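Local coordinates for protein tartrate dehydrogenase/decarboxylase (Pseudomonas putida, PDB 3FLK) that oxidises tartrate with NAD+ to oxaloglycolate, converts meso-tartrate to D-glycerate and oxidatively decarboxylates D-malate to pyruvate, using magnesium or manganese, at residues A[14-17]-A[18-21]; A[48-51]-A[52-55]; A[79-83]-A[84-88]; A[93-96]-A[97-100]; A[204-207]-A[208-211]. The protein carries 1 engineered substitution. All blocks are in the same frame, centred on the assembly; numbering follows the deposited sequence.

Contact 1 (A[14-17]-A[18-21]); sequences DGIG and LEVL. With NAI (1,4-dihydronicotinamide adenine dinucleotide), chain F.
Ile16 O takes two backbone donors at the start of helix 17-35. Val20 N binds it at 2.8 Å, nearly in line with the carbonyl bond. Glu19 N adds a weak, bent bond with an angle of 130° at the hydrogen. One residue earlier, Leu18 N donates to Gly15 O at 2.9 Å from above the carbonyl plane. Leu21 N reaches Gly17 O in a longer bond of 3.3 Å. Asp14 O is also used, by Gly17 N, which closes a type II' turn from Asp14 to Gly17. The Glu19 carboxylate brings OE1 to 3.6 Å from Ile16 CG2, an apolar neighbour, while OE2 accepts from Gly292 N. Both oxygens of Asp14 are satisfied, by Cys49 N and Gly79 N. Ile16 CG1 sits between its own N and carbonyl carbon (chi1 69°), and CD1 at its end lies 3.6 Å from N7A of the NADH adenine. This is a strand-turn-helix connection, from strand 6-13 into helix 17-35, that lines the dinucleotide pocket of the isocitrate and isopropylmalate dehydrogenase fold.

Contact 2 (A[48-51]-A[52-55]); sequences SCDY and YLQH
The Tyr51 and His55 rings form an offset stack one helical turn apart. Their centroids are 4.0 Å apart and the planes are inclined by 24°. His55 CD2 stands over the centre of the Tyr51 ring; the nearest atom of that ring, Tyr51 CE1, is 3.4 Å from His55 CD2. Tyr51 CZ in turn lies over the imidazole face, near its rim. The opposite face of the imidazole carries CG of Gln54. The Tyr51 ring leaves the backbone with CG anti to N (chi1 -168°), whereas His55 CG is anti to its carbonyl carbon (chi1 -58°). This is an i to i+4 aromatic pair on the short helix 49-55, whose N-cap is Ser48. The capping bond, from Tyr51 N to Ser48 OG, is weak at 3.3 Å, and Ser48 OG also bonds to Glu45 O. An alanine in place of Tyr51 would leave the imidazole without its stacking partner and is likely to let it turn more freely. Trp46 meets the Tyr51 ring edge-to-face. Tyr52 points to another side of the helix and packs on Val84 and Ile88. His55 N donates to Tyr51 O at 3.0 Å, and His55 CD2 lies 3.2 Å from that same Tyr51 O.

Contact 3 (A[79-83]-A[84-88]); sequences GWPDK and VPDHI. Engineered in segment 79-83: Gly79 (natural residue Asp). With NAI (1,4-dihydronicotinamide adenine dinucleotide), chain F.
Val84 N donates to Trp80 O at 2.9 Å and closes the tight turn that leads from strand 72-77 into helix 86-91, beside the NADH pocket. Lys83 N also donates to Trp80 O, so two N-H groups grip one carbonyl. Pro81 CA makes a CA-H...O contact of 3.3 Å with Val84 O. Val84 CG2, anti to its carbonyl carbon, packs on Tyr52 of helix 49-55, and Val84 CB on Cys49 SG. Asp86, in the first turn of the helix, has CG anti to its carbonyl carbon (chi1 -79°). This brings Asp86 OD1 beside the Pro81 ring, 3.7 Å from Pro81 CB. Asp86 OD2 accepts from His223 of the second subunit. An alanine in place of Asp86 would probably cost the nicotinamide ribose its acceptor and leave that histidine without its partner. Gly79 is an engineered residue, aspartate in the natural protein; its CA lies 3.4 Å from the ribose O3D. That same NADH hydroxyl, O3D, donates to Asp86 OD1 at 2.6 Å.

Contact 4 (A[93-96]-A[97-100]); sequences SLLK and FRRE. With NAI (1,4-dihydronicotinamide adenine dinucleotide), chain F; OXL (oxalate ion), chain G.
Residues 94-100 form an alpha helix. Ser93 is at the N-cap, but its side chain makes no capping bond and its OG bonds to Ser89 O. Four i to i+4 bonds join the two segments. Phe97 N meets Ser93 O in the carbonyl plane at 3.1 Å, and the tightest, from Glu100 N to Lys96 O, is 2.9 Å. The Arg98 chain runs extended from CG to NE, with CG anti to the carbonyl carbon (chi1 -71°), and carries the guanidinium to the oxalate. NH1 and NH2 of Arg98 both donate to oxalate O2, at 3.1 and 3.0 Å, and this oxygen lies at the edge of the group, in its plane. Leu94 CD2 sits over one guanidinium face, 3.7 Å from Arg98 NH2, and also touches the nicotinamide amide, at 3.2 Å from N7N of NADH. Leu95 CD1 approaches Arg98 NH1 obliquely at 3.7 Å. Arg98 NE donates to Asn269, and NH2 forms a salt bridge with Glu281, so the guanidinium is fixed on several sides. Arg108 and Arg134 also bind the oxalate. Around this helix, Leu94 and Phe97 pack on strand 278-282, Phe97 meets helix 63-67, and Leu95 lies against helix 86-91.

Contact 5 (A[204-207]-A[208-211]); sequences DKRT and EAMA
Asp204, one turn before Glu208, has a carboxylate held by several groups: OD2 takes a salt bridge from Lys221 and a hydrogen bond from Ser193, and OD1 is bonded to Thr191. Its backbone O accepts from Glu208 N at 2.9 Å in an almost straight bond, 171° at the hydrogen. Glu208 CG, anti to its own carbonyl carbon (chi1 -72°), lies 3.4 Å from Asp204 O, and the chain beyond it is extended. The two carboxylates stay apart, with Asp204 OD2 and Glu208 OE2 5.7 Å from each other. The Lys221 salt bridge would probably temper the repulsion between them. Arg206 folds at chi2 and chi3 and turns a guanidinium face toward Ala209, whose CB is 4.1 Å from Arg206 NH1. Arg206 NH2 forms a salt bridge with Asp169, and Thr207 OG1 bonds to Trp203 O. Further along, Ala211 N donates to Thr207 O at 2.8 Å. Thr207 and Ala211 pack on strand 218-223, Thr207 and Arg206 on helix 165-181, and the segments belong to helix 199-211, the crossover helix of a beta-alpha-beta unit between the parallel strands 186-191 and 218-223.

How the contacts relate
All five contacts are local and follow one another in series; none nests in or crosses another. Contact 1 closes the turn after strand 6-13. Contact 2 is the short helix 49-55 after strand 39-43, and contact 3 closes the loop after strand 72-77. Asp14 ties these three together, with bonds to Cys49 and Gly79, and the helix of contact 2 packs on contact 3 through Cys49 and Tyr52. Contact 4 lies on the helix after the one that contact 3 leads into. Contacts 1, 3 and 4 all touch the same NADH. Contact 5 stands apart, about 28 Å from contact 4 between centres, on helix 199-211.

Contact 1 (A[14-17]-A[18-21])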
# COMPACT_ATOMS: atom_id res chain seq x y z
N ASP A 14 -23.78 -3.27 8.63
CA ASP A 14 -23.40 -4.54 9.25
C ASP A 14 -22.43 -4.37 10.42
O ASP A 14 -21.79 -3.32 10.55
CB ASP A 14 -22.72 -5.45 8.21
CG ASP A 14 -23.65 -5.86 7.08
OD1 ASP A 14 -24.81 -6.23 7.35
OD2 ASP A 14 -23.21 -5.82 5.91
N GLY A 15 -22.33 -5.41 11.24
CA GLY A 15 -21.29 -5.52 12.26
C GLY A 15 -21.20 -4.32 13.18
O GLY A 15 -22.22 -3.83 13.66
N ILE A 16 -19.98 -3.84 13.41
CA ILE A 16 -19.75 -2.74 14.36
C ILE A 16 -20.37 -1.41 13.91
O ILE A 16 -20.45 -0.46 14.69
CB ILE A 16 -18.25 -2.54 14.72
CG1 ILE A 16 -17.44 -2.01 13.52
CG2 ILE A 16 -17.66 -3.83 15.29
CD1 ILE A 16 -16.14 -1.34 13.92
N GLY A 17 -20.83 -1.35 12.66
CA GLY A 17 -21.63 -0.22 12.19
C GLY A 17 -22.87 -0.04 13.05
O GLY A 17 -23.30 1.08 13.30
N LEU A 18 -23.41 -1.16 13.53
CA LEU A 18 -24.57 -1.16 14.43
C LEU A 18 -24.19 -0.69 15.84
O LEU A 18 -25.04 -0.19 16.58
CB LEU A 18 -25.21 -2.55 14.48
CG LEU A 18 -25.85 -3.09 13.20
CD1 LEU A 18 -25.89 -4.61 13.19
CD2 LEU A 18 -27.25 -2.51 13.00
N GLU A 19 -22.93 -0.86 16.21
CA GLU A 19 -22.45 -0.45 17.53
C GLU A 19 -22.03 1.03 17.57
O GLU A 19 -22.34 1.74 18.53
CB GLU A 19 -21.29 -1.34 17.99
CG GLU A 19 -21.67 -2.80 18.23
CD GLU A 19 -20.48 -3.67 18.61
OE1 GLU A 19 -19.32 -3.25 18.41
OE2 GLU A 19 -20.71 -4.79 19.12
N VAL A 20 -21.34 1.49 16.53
CA VAL A 20 -20.78 2.85 16.56
C VAL A 20 -21.77 3.95 16.15
O VAL A 20 -21.68 5.06 16.66
CB VAL A 20 -19.44 2.97 15.76
CG1 VAL A 20 -18.38 2.02 16.33
CG2 VAL A 20 -19.64 2.72 14.26
N LEU A 21 -22.70 3.63 15.25
CA LEU A 21 -23.66 4.63 14.76
C LEU A 21 -24.47 5.33 15.86
O LEU A 21 -24.55 6.55 15.86
CB LEU A 21 -24.59 4.07 13.67
CG LEU A 21 -25.58 5.10 13.10
CD1 LEU A 21 -24.89 6.01 12.10
CD2 LEU A 21 -26.79 4.44 12.47
PA NAI F . -12.18 -3.70 9.08
O1A NAI F . -11.90 -2.24 9.03
O2A NAI F . -13.61 -3.98 9.33
O5B NAI F . -11.30 -4.36 10.24
C5B NAI F . -9.89 -4.43 10.19
C4B NAI F . -9.32 -4.58 11.59
O4B NAI F . -9.43 -3.36 12.29
C3B NAI F . -10.06 -5.64 12.40
O3B NAI F . -9.12 -6.37 13.15
C2B NAI F . -10.97 -4.83 13.31
O2B NAI F . -11.18 -5.45 14.56
C1B NAI F . -10.23 -3.50 13.45
N9A NAI F . -11.17 -2.38 13.58
C8A NAI F . -11.93 -1.82 12.58
N7A NAI F . -12.66 -0.81 13.12
C5A NAI F . -12.38 -0.72 14.43
C6A NAI F . -12.85 0.12 15.44
N6A NAI F . -13.73 1.07 15.16
N1A NAI F . -12.37 -0.04 16.72
C2A NAI F . -11.45 -1.02 17.01
N3A NAI F . -10.99 -1.84 16.01
C4A NAI F . -11.45 -1.70 14.74
O3 NAI F . -11.66 -4.32 7.68
PN NAI F . -11.61 -5.87 7.23
O1N NAI F . -11.46 -6.76 8.40
O2N NAI F . -10.58 -5.94 6.17
O5D NAI F . -13.04 -6.10 6.55
C5D NAI F . -14.17 -6.51 7.29
C4D NAI F . -15.44 -6.30 6.47
O4D NAI F . -15.70 -4.91 6.34
C3D NAI F . -15.35 -6.85 5.05
O3D NAI F . -16.61 -7.40 4.74
C2D NAI F . -15.10 -5.63 4.19
O2D NAI F . -15.62 -5.77 2.89
C1D NAI F . -15.84 -4.55 4.97
N1N NAI F . -15.36 -3.17 4.78
C2N NAI F . -16.30 -2.21 4.51
C3N NAI F . -15.93 -0.88 4.34
C7N NAI F . -17.00 0.17 4.32
O7N NAI F . -18.34 -0.19 4.57
N7N NAI F . -16.66 1.44 4.07
C4N NAI F . -14.58 -0.54 4.44
C5N NAI F . -13.63 -1.51 4.72
C6N NAI F . -14.03 -2.84 4.89

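Contact 2 (A[48-51]-A[52-55])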
# COMPACT_ATOMS: atom_id res chain seq x y z
N SER A 48 -27.47 -3.77 4.14
CA SER A 48 -26.94 -4.70 5.13
C SER A 48 -27.09 -6.12 4.61
O SER A 48 -27.93 -6.39 3.73
CB SER A 48 -27.68 -4.55 6.46
OG SER A 48 -29.01 -5.03 6.37
N CYS A 49 -26.28 -7.03 5.14
CA CYS A 49 -26.30 -8.42 4.71
C CYS A 49 -27.53 -9.18 5.21
O CYS A 49 -27.94 -10.16 4.60
CB CYS A 49 -24.99 -9.12 5.09
SG CYS A 49 -23.57 -8.50 4.13
N ASP A 50 -28.11 -8.72 6.32
CA ASP A 50 -29.38 -9.26 6.81
C ASP A 50 -30.52 -9.00 5.83
O ASP A 50 -31.35 -9.87 5.58
CB ASP A 50 -29.73 -8.69 8.19
CG ASP A 50 -29.15 -9.52 9.34
OD1 ASP A 50 -28.44 -10.52 9.08
OD2 ASP A 50 -29.42 -9.16 10.51
N TYR A 51 -30.54 -7.79 5.26
CA TYR A 51 -31.49 -7.44 4.21
C TYR A 51 -31.25 -8.28 2.96
O TYR A 51 -32.21 -8.65 2.27
CB TYR A 51 -31.42 -5.94 3.89
CG TYR A 51 -32.56 -5.44 3.02
CD1 TYR A 51 -33.75 -4.98 3.59
CD2 TYR A 51 -32.44 -5.41 1.63
CE1 TYR A 51 -34.79 -4.52 2.80
CE2 TYR A 51 -33.48 -4.94 0.83
CZ TYR A 51 -34.65 -4.50 1.42
OH TYR A 51 -35.68 -4.04 0.62
N TYR A 52 -29.99 -8.58 2.67
CA TYR A 52 -29.63 -9.40 1.52
C TYR A 52 -30.12 -10.85 1.65
O TYR A 52 -30.60 -11.43 0.69
CB TYR A 52 -28.11 -9.38 1.28
CG TYR A 52 -27.69 -10.09 0.01
CD1 TYR A 52 -27.59 -9.40 -1.20
CD2 TYR A 52 -27.39 -11.45 0.01
CE1 TYR A 52 -27.20 -10.04 -2.37
CE2 TYR A 52 -27.00 -12.10 -1.15
CZ TYR A 52 -26.91 -11.39 -2.34
OH TYR A 52 -26.53 -12.04 -3.49
N LEU A 53 -29.98 -11.42 2.85
CA LEU A 53 -30.39 -12.81 3.09
C LEU A 53 -31.90 -13.00 2.99
O LEU A 53 -32.37 -14.11 2.71
CB LEU A 53 -29.86 -13.30 4.44
CG LEU A 53 -28.35 -13.44 4.63
CD1 LEU A 53 -28.03 -13.79 6.08
CD2 LEU A 53 -27.73 -14.46 3.68
N GLN A 54 -32.65 -11.92 3.21
CA GLN A 54 -34.11 -11.94 3.15
C GLN A 54 -34.64 -11.62 1.75
O GLN A 54 -35.61 -12.23 1.29
CB GLN A 54 -34.68 -10.94 4.16
CG GLN A 54 -36.20 -11.03 4.36
CD GLN A 54 -36.74 -9.96 5.31
OE1 GLN A 54 -36.07 -9.56 6.27
NE2 GLN A 54 -37.95 -9.49 5.04
N HIS A 55 -33.99 -10.68 1.06
CA HIS A 55 -34.53 -10.14 -0.19
C HIS A 55 -33.73 -10.50 -1.45
O HIS A 55 -34.23 -10.31 -2.56
CB HIS A 55 -34.70 -8.62 -0.08
CG HIS A 55 -35.59 -8.20 1.05
ND1 HIS A 55 -36.95 -8.09 0.92
CD2 HIS A 55 -35.30 -7.87 2.33
CE1 HIS A 55 -37.47 -7.70 2.07
NE2 HIS A 55 -36.49 -7.56 2.94

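Contact 3 (A[79-83]-A[84-88])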
# COMPACT_ATOMS: atom_id res chain seq x y z
N GLY A 79 -20.65 -5.28 5.16
CA GLY A 79 -19.90 -6.49 4.88
C GLY A 79 -20.05 -7.52 5.97
O GLY A 79 -19.94 -7.21 7.15
N TRP A 80 -20.31 -8.76 5.55
CA TRP A 80 -20.35 -9.90 6.45
C TRP A 80 -19.98 -11.13 5.64
O TRP A 80 -20.86 -11.86 5.18
CB TRP A 80 -21.73 -10.04 7.11
CG TRP A 80 -21.68 -10.85 8.36
CD1 TRP A 80 -22.03 -12.17 8.51
CD2 TRP A 80 -21.24 -10.41 9.65
NE1 TRP A 80 -21.83 -12.57 9.81
CE2 TRP A 80 -21.35 -11.51 10.53
CE3 TRP A 80 -20.76 -9.19 10.15
CZ2 TRP A 80 -21.00 -11.43 11.88
CZ3 TRP A 80 -20.41 -9.11 11.50
CH2 TRP A 80 -20.53 -10.23 12.35
N PRO A 81 -18.66 -11.35 5.44
CA PRO A 81 -18.16 -12.40 4.53
C PRO A 81 -18.58 -13.83 4.89
O PRO A 81 -18.58 -14.70 4.01
CB PRO A 81 -16.64 -12.24 4.59
CG PRO A 81 -16.37 -11.49 5.85
CD PRO A 81 -17.55 -10.60 6.06
N ASP A 82 -18.94 -14.06 6.15
CA ASP A 82 -19.47 -15.37 6.57
C ASP A 82 -20.76 -15.74 5.84
O ASP A 82 -21.05 -16.92 5.63
CB ASP A 82 -19.71 -15.40 8.09
CG ASP A 82 -20.25 -16.74 8.59
OD1 ASP A 82 -19.54 -17.76 8.46
OD2 ASP A 82 -21.39 -16.77 9.11
N LYS A 83 -21.53 -14.72 5.45
CA LYS A 83 -22.84 -14.94 4.83
C LYS A 83 -22.96 -14.43 3.40
O LYS A 83 -23.70 -15.00 2.59
CB LYS A 83 -23.95 -14.34 5.71
CG LYS A 83 -24.16 -15.06 7.04
CD LYS A 83 -24.89 -16.39 6.86
CE LYS A 83 -24.79 -17.27 8.09
NZ LYS A 83 -25.56 -16.73 9.25
N VAL A 84 -22.24 -13.34 3.10
CA VAL A 84 -22.32 -12.69 1.78
C VAL A 84 -20.91 -12.28 1.33
O VAL A 84 -20.19 -11.65 2.09
CB VAL A 84 -23.23 -11.43 1.82
CG1 VAL A 84 -23.33 -10.76 0.44
CG2 VAL A 84 -24.63 -11.77 2.34
N PRO A 85 -20.52 -12.66 0.09
CA PRO A 85 -19.22 -12.26 -0.46
C PRO A 85 -18.99 -10.74 -0.40
O PRO A 85 -19.94 -9.96 -0.58
CB PRO A 85 -19.31 -12.73 -1.91
CG PRO A 85 -20.21 -13.93 -1.84
CD PRO A 85 -21.26 -13.52 -0.85
N ASP A 86 -17.75 -10.34 -0.13
CA ASP A 86 -17.40 -8.92 0.05
C ASP A 86 -17.64 -8.07 -1.21
O ASP A 86 -18.00 -6.90 -1.10
CB ASP A 86 -15.95 -8.77 0.51
CG ASP A 86 -15.77 -9.03 2.01
OD1 ASP A 86 -16.78 -9.04 2.76
OD2 ASP A 86 -14.61 -9.22 2.44
N HIS A 87 -17.43 -8.65 -2.39
CA HIS A 87 -17.66 -7.91 -3.63
C HIS A 87 -19.15 -7.70 -3.90
O HIS A 87 -19.53 -6.69 -4.48
CB HIS A 87 -16.95 -8.57 -4.83
CG HIS A 87 -17.54 -9.87 -5.26
ND1 HIS A 87 -17.26 -11.06 -4.63
CD2 HIS A 87 -18.40 -10.17 -6.27
CE1 HIS A 87 -17.92 -12.04 -5.23
NE2 HIS A 87 -18.62 -11.52 -6.22
N ILE A 88 -19.98 -8.64 -3.46
CA ILE A 88 -21.43 -8.49 -3.59
C ILE A 88 -21.97 -7.41 -2.65
O ILE A 88 -22.73 -6.54 -3.09
CB ILE A 88 -22.17 -9.85 -3.41
CG1 ILE A 88 -21.84 -10.78 -4.58
CG2 ILE A 88 -23.68 -9.64 -3.28
CD1 ILE A 88 -22.30 -12.22 -4.41
PA NAI F . -12.18 -3.70 9.08
O1A NAI F . -11.90 -2.24 9.03
O2A NAI F . -13.61 -3.98 9.33
O5B NAI F . -11.30 -4.36 10.24
C5B NAI F . -9.89 -4.43 10.19
C4B NAI F . -9.32 -4.58 11.59
O4B NAI F . -9.43 -3.36 12.29
C3B NAI F . -10.06 -5.64 12.40
O3B NAI F . -9.12 -6.37 13.15
C2B NAI F . -10.97 -4.83 13.31
O2B NAI F . -11.18 -5.45 14.56
C1B NAI F . -10.23 -3.50 13.45
N9A NAI F . -11.17 -2.38 13.58
C8A NAI F . -11.93 -1.82 12.58
N7A NAI F . -12.66 -0.81 13.12
C5A NAI F . -12.38 -0.72 14.43
C6A NAI F . -12.85 0.12 15.44
N6A NAI F . -13.73 1.07 15.16
N1A NAI F . -12.37 -0.04 16.72
C2A NAI F . -11.45 -1.02 17.01
N3A NAI F . -10.99 -1.84 16.01
C4A NAI F . -11.45 -1.70 14.74
O3 NAI F . -11.66 -4.32 7.68
PN NAI F . -11.61 -5.87 7.23
O1N NAI F . -11.46 -6.76 8.40
O2N NAI F . -10.58 -5.94 6.17
O5D NAI F . -13.04 -6.10 6.55
C5D NAI F . -14.17 -6.51 7.29
C4D NAI F . -15.44 -6.30 6.47
O4D NAI F . -15.70 -4.91 6.34
C3D NAI F . -15.35 -6.85 5.05
O3D NAI F . -16.61 -7.40 4.74
C2D NAI F . -15.10 -5.63 4.19
O2D NAI F . -15.62 -5.77 2.89
C1D NAI F . -15.84 -4.55 4.97
N1N NAI F . -15.36 -3.17 4.78
C2N NAI F . -16.30 -2.21 4.51
C3N NAI F . -15.93 -0.88 4.34
C7N NAI F . -17.00 0.17 4.32
O7N NAI F . -18.34 -0.19 4.57
N7N NAI F . -16.66 1.44 4.07
C4N NAI F . -14.58 -0.54 4.44
C5N NAI F . -13.63 -1.51 4.72
C6N NAI F . -14.03 -2.84 4.89

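Contact 4 (A[93-96]-A[97-100])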
# COMPACT_ATOMS: atom_id res chain seq x y z
N SER A 93 -24.19 -1.87 -2.41
CA SER A 93 -24.60 -0.83 -1.46
C SER A 93 -23.74 0.44 -1.52
O SER A 93 -24.10 1.39 -2.22
CB SER A 93 -24.66 -1.40 -0.04
OG SER A 93 -23.39 -1.87 0.39
N LEU A 94 -22.62 0.46 -0.80
CA LEU A 94 -21.81 1.67 -0.64
C LEU A 94 -21.26 2.21 -1.96
O LEU A 94 -21.27 3.43 -2.18
CB LEU A 94 -20.67 1.44 0.37
CG LEU A 94 -19.65 2.56 0.60
CD1 LEU A 94 -20.29 3.86 1.12
CD2 LEU A 94 -18.58 2.09 1.55
N LEU A 95 -20.79 1.32 -2.82
CA LEU A 95 -20.25 1.74 -4.12
C LEU A 95 -21.32 2.34 -5.04
O LEU A 95 -21.02 3.23 -5.84
CB LEU A 95 -19.48 0.60 -4.79
CG LEU A 95 -17.95 0.59 -4.64
CD1 LEU A 95 -17.44 1.08 -3.29
CD2 LEU A 95 -17.37 -0.77 -4.95
N LYS A 96 -22.56 1.88 -4.89
CA LYS A 96 -23.70 2.50 -5.58
C LYS A 96 -23.98 3.92 -5.07
O LYS A 96 -24.25 4.82 -5.86
CB LYS A 96 -24.96 1.63 -5.48
CG LYS A 96 -24.96 0.44 -6.43
CD LYS A 96 -26.30 -0.29 -6.42
CE LYS A 96 -26.30 -1.42 -7.44
NZ LYS A 96 -27.55 -2.23 -7.38
N PHE A 97 -23.90 4.11 -3.75
CA PHE A 97 -24.01 5.45 -3.15
C PHE A 97 -22.94 6.38 -3.73
O PHE A 97 -23.25 7.48 -4.19
CB PHE A 97 -23.83 5.41 -1.62
CG PHE A 97 -24.92 4.70 -0.87
CD1 PHE A 97 -26.21 4.61 -1.38
CD2 PHE A 97 -24.66 4.15 0.38
CE1 PHE A 97 -27.22 3.96 -0.66
CE2 PHE A 97 -25.66 3.50 1.11
CZ PHE A 97 -26.94 3.41 0.59
N ARG A 98 -21.69 5.94 -3.69
CA ARG A 98 -20.55 6.75 -4.12
C ARG A 98 -20.64 7.15 -5.59
O ARG A 98 -20.36 8.30 -5.95
CB ARG A 98 -19.24 6.02 -3.85
CG ARG A 98 -18.86 5.93 -2.38
CD ARG A 98 -17.61 5.10 -2.19
NE ARG A 98 -17.11 5.13 -0.82
CZ ARG A 98 -16.17 4.32 -0.33
NH1 ARG A 98 -15.62 3.39 -1.11
NH2 ARG A 98 -15.79 4.42 0.93
N ARG A 99 -21.05 6.21 -6.44
CA ARG A 99 -21.02 6.42 -7.89
C ARG A 99 -22.28 7.09 -8.43
O ARG A 99 -22.20 8.03 -9.22
CB ARG A 99 -20.69 5.12 -8.62
CG ARG A 99 -19.30 4.63 -8.25
CD ARG A 99 -18.85 3.37 -8.96
NE ARG A 99 -17.46 3.09 -8.60
CZ ARG A 99 -16.60 2.38 -9.33
NH1 ARG A 99 -16.97 1.85 -10.49
NH2 ARG A 99 -15.36 2.22 -8.89
N GLU A 100 -23.45 6.62 -7.98
CA GLU A 100 -24.71 7.19 -8.46
C GLU A 100 -25.05 8.56 -7.88
O GLU A 100 -25.78 9.33 -8.50
CB GLU A 100 -25.86 6.19 -8.29
CG GLU A 100 -25.81 5.07 -9.32
CD GLU A 100 -26.90 4.03 -9.14
OE1 GLU A 100 -28.08 4.41 -8.98
OE2 GLU A 100 -26.57 2.83 -9.18
PA NAI F . -12.18 -3.70 9.08
O1A NAI F . -11.90 -2.24 9.03
O2A NAI F . -13.61 -3.98 9.33
O5B NAI F . -11.30 -4.36 10.24
C5B NAI F . -9.89 -4.43 10.19
C4B NAI F . -9.32 -4.58 11.59
O4B NAI F . -9.43 -3.36 12.29
C3B NAI F . -10.06 -5.64 12.40
O3B NAI F . -9.12 -6.37 13.15
C2B NAI F . -10.97 -4.83 13.31
O2B NAI F . -11.18 -5.45 14.56
C1B NAI F . -10.23 -3.50 13.45
N9A NAI F . -11.17 -2.38 13.58
C8A NAI F . -11.93 -1.82 12.58
N7A NAI F . -12.66 -0.81 13.12
C5A NAI F . -12.38 -0.72 14.43
C6A NAI F . -12.85 0.12 15.44
N6A NAI F . -13.73 1.07 15.16
N1A NAI F . -12.37 -0.04 16.72
C2A NAI F . -11.45 -1.02 17.01
N3A NAI F . -10.99 -1.84 16.01
C4A NAI F . -11.45 -1.70 14.74
O3 NAI F . -11.66 -4.32 7.68
PN NAI F . -11.61 -5.87 7.23
O1N NAI F . -11.46 -6.76 8.40
O2N NAI F . -10.58 -5.94 6.17
O5D NAI F . -13.04 -6.10 6.55
C5D NAI F . -14.17 -6.51 7.29
C4D NAI F . -15.44 -6.30 6.47
O4D NAI F . -15.70 -4.91 6.34
C3D NAI F . -15.35 -6.85 5.05
O3D NAI F . -16.61 -7.40 4.74
C2D NAI F . -15.10 -5.63 4.19
O2D NAI F . -15.62 -5.77 2.89
C1D NAI F . -15.84 -4.55 4.97
N1N NAI F . -15.36 -3.17 4.78
C2N NAI F . -16.30 -2.21 4.51
C3N NAI F . -15.93 -0.88 4.34
C7N NAI F . -17.00 0.17 4.32
O7N NAI F . -18.34 -0.19 4.57
N7N NAI F . -16.66 1.44 4.07
C4N NAI F . -14.58 -0.54 4.44
C5N NAI F . -13.63 -1.51 4.72
C6N NAI F . -14.03 -2.84 4.89
C1 OXL G . -12.58 0.29 1.44
C2 OXL G . -12.68 1.74 1.66
O1 OXL G . -11.71 -0.35 2.08
O2 OXL G . -13.52 2.40 1.01
O3 OXL G . -13.34 -0.26 0.61
O4 OXL G . -11.91 2.28 2.49

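Contact 5 (A[204-207]-A[208-211])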
# COMPACT_ATOMS: atom_id res chain seq x y z
N ASP A 204 -0.06 11.24 -14.03
CA ASP A 204 1.07 12.17 -13.90
C ASP A 204 0.96 13.36 -14.86
O ASP A 204 1.20 14.50 -14.47
CB ASP A 204 2.40 11.45 -14.14
CG ASP A 204 2.73 10.43 -13.05
OD1 ASP A 204 1.93 10.27 -12.10
OD2 ASP A 204 3.80 9.80 -13.14
N LYS A 205 0.59 13.08 -16.11
CA LYS A 205 0.42 14.12 -17.13
C LYS A 205 -0.65 15.14 -16.73
O LYS A 205 -0.44 16.35 -16.85
CB LYS A 205 0.08 13.48 -18.48
CG LYS A 205 0.35 14.36 -19.68
CD LYS A 205 0.09 13.60 -20.98
CE LYS A 205 0.46 14.43 -22.20
NZ LYS A 205 0.43 13.60 -23.44
N ARG A 206 -1.78 14.64 -16.24
CA ARG A 206 -2.87 15.52 -15.79
C ARG A 206 -2.51 16.28 -14.51
O ARG A 206 -2.96 17.41 -14.32
CB ARG A 206 -4.18 14.74 -15.61
CG ARG A 206 -4.73 14.05 -16.87
CD ARG A 206 -4.74 14.97 -18.10
NE ARG A 206 -5.59 16.15 -17.92
CZ ARG A 206 -5.53 17.25 -18.68
NH1 ARG A 206 -4.65 17.33 -19.68
NH2 ARG A 206 -6.34 18.26 -18.43
N THR A 207 -1.71 15.66 -13.64
CA THR A 207 -1.24 16.30 -12.41
C THR A 207 -0.34 17.49 -12.75
O THR A 207 -0.53 18.58 -12.21
CB THR A 207 -0.49 15.30 -11.49
OG1 THR A 207 -1.31 14.15 -11.27
CG2 THR A 207 -0.18 15.95 -10.14
N GLU A 208 0.61 17.27 -13.66
CA GLU A 208 1.48 18.33 -14.17
C GLU A 208 0.67 19.48 -14.77
O GLU A 208 0.96 20.65 -14.51
CB GLU A 208 2.45 17.78 -15.22
CG GLU A 208 3.56 16.91 -14.67
CD GLU A 208 4.27 16.11 -15.75
OE1 GLU A 208 4.60 16.68 -16.81
OE2 GLU A 208 4.51 14.90 -15.52
N ALA A 209 -0.35 19.13 -15.55
CA ALA A 209 -1.25 20.11 -16.17
C ALA A 209 -2.01 20.93 -15.13
O ALA A 209 -2.19 22.14 -15.30
CB ALA A 209 -2.21 19.42 -17.12
N MSE A 210 -2.47 20.28 -14.07
CA MSE A 210 -3.19 20.98 -13.01
C MSE A 210 -2.27 21.84 -12.15
O MSE A 210 -2.62 22.97 -11.81
CB MSE A 210 -3.97 20.00 -12.12
CG MSE A 210 -4.89 20.69 -11.10
SE MSE A 210 -6.43 21.62 -11.86
CE MSE A 210 -5.62 23.20 -12.61
N ALA A 211 -1.09 21.32 -11.81
CA ALA A 211 -0.14 22.02 -10.95
C ALA A 211 0.31 23.37 -11.52
O ALA A 211 0.72 24.26 -10.76
CB ALA A 211 1.05 21.15 -10.66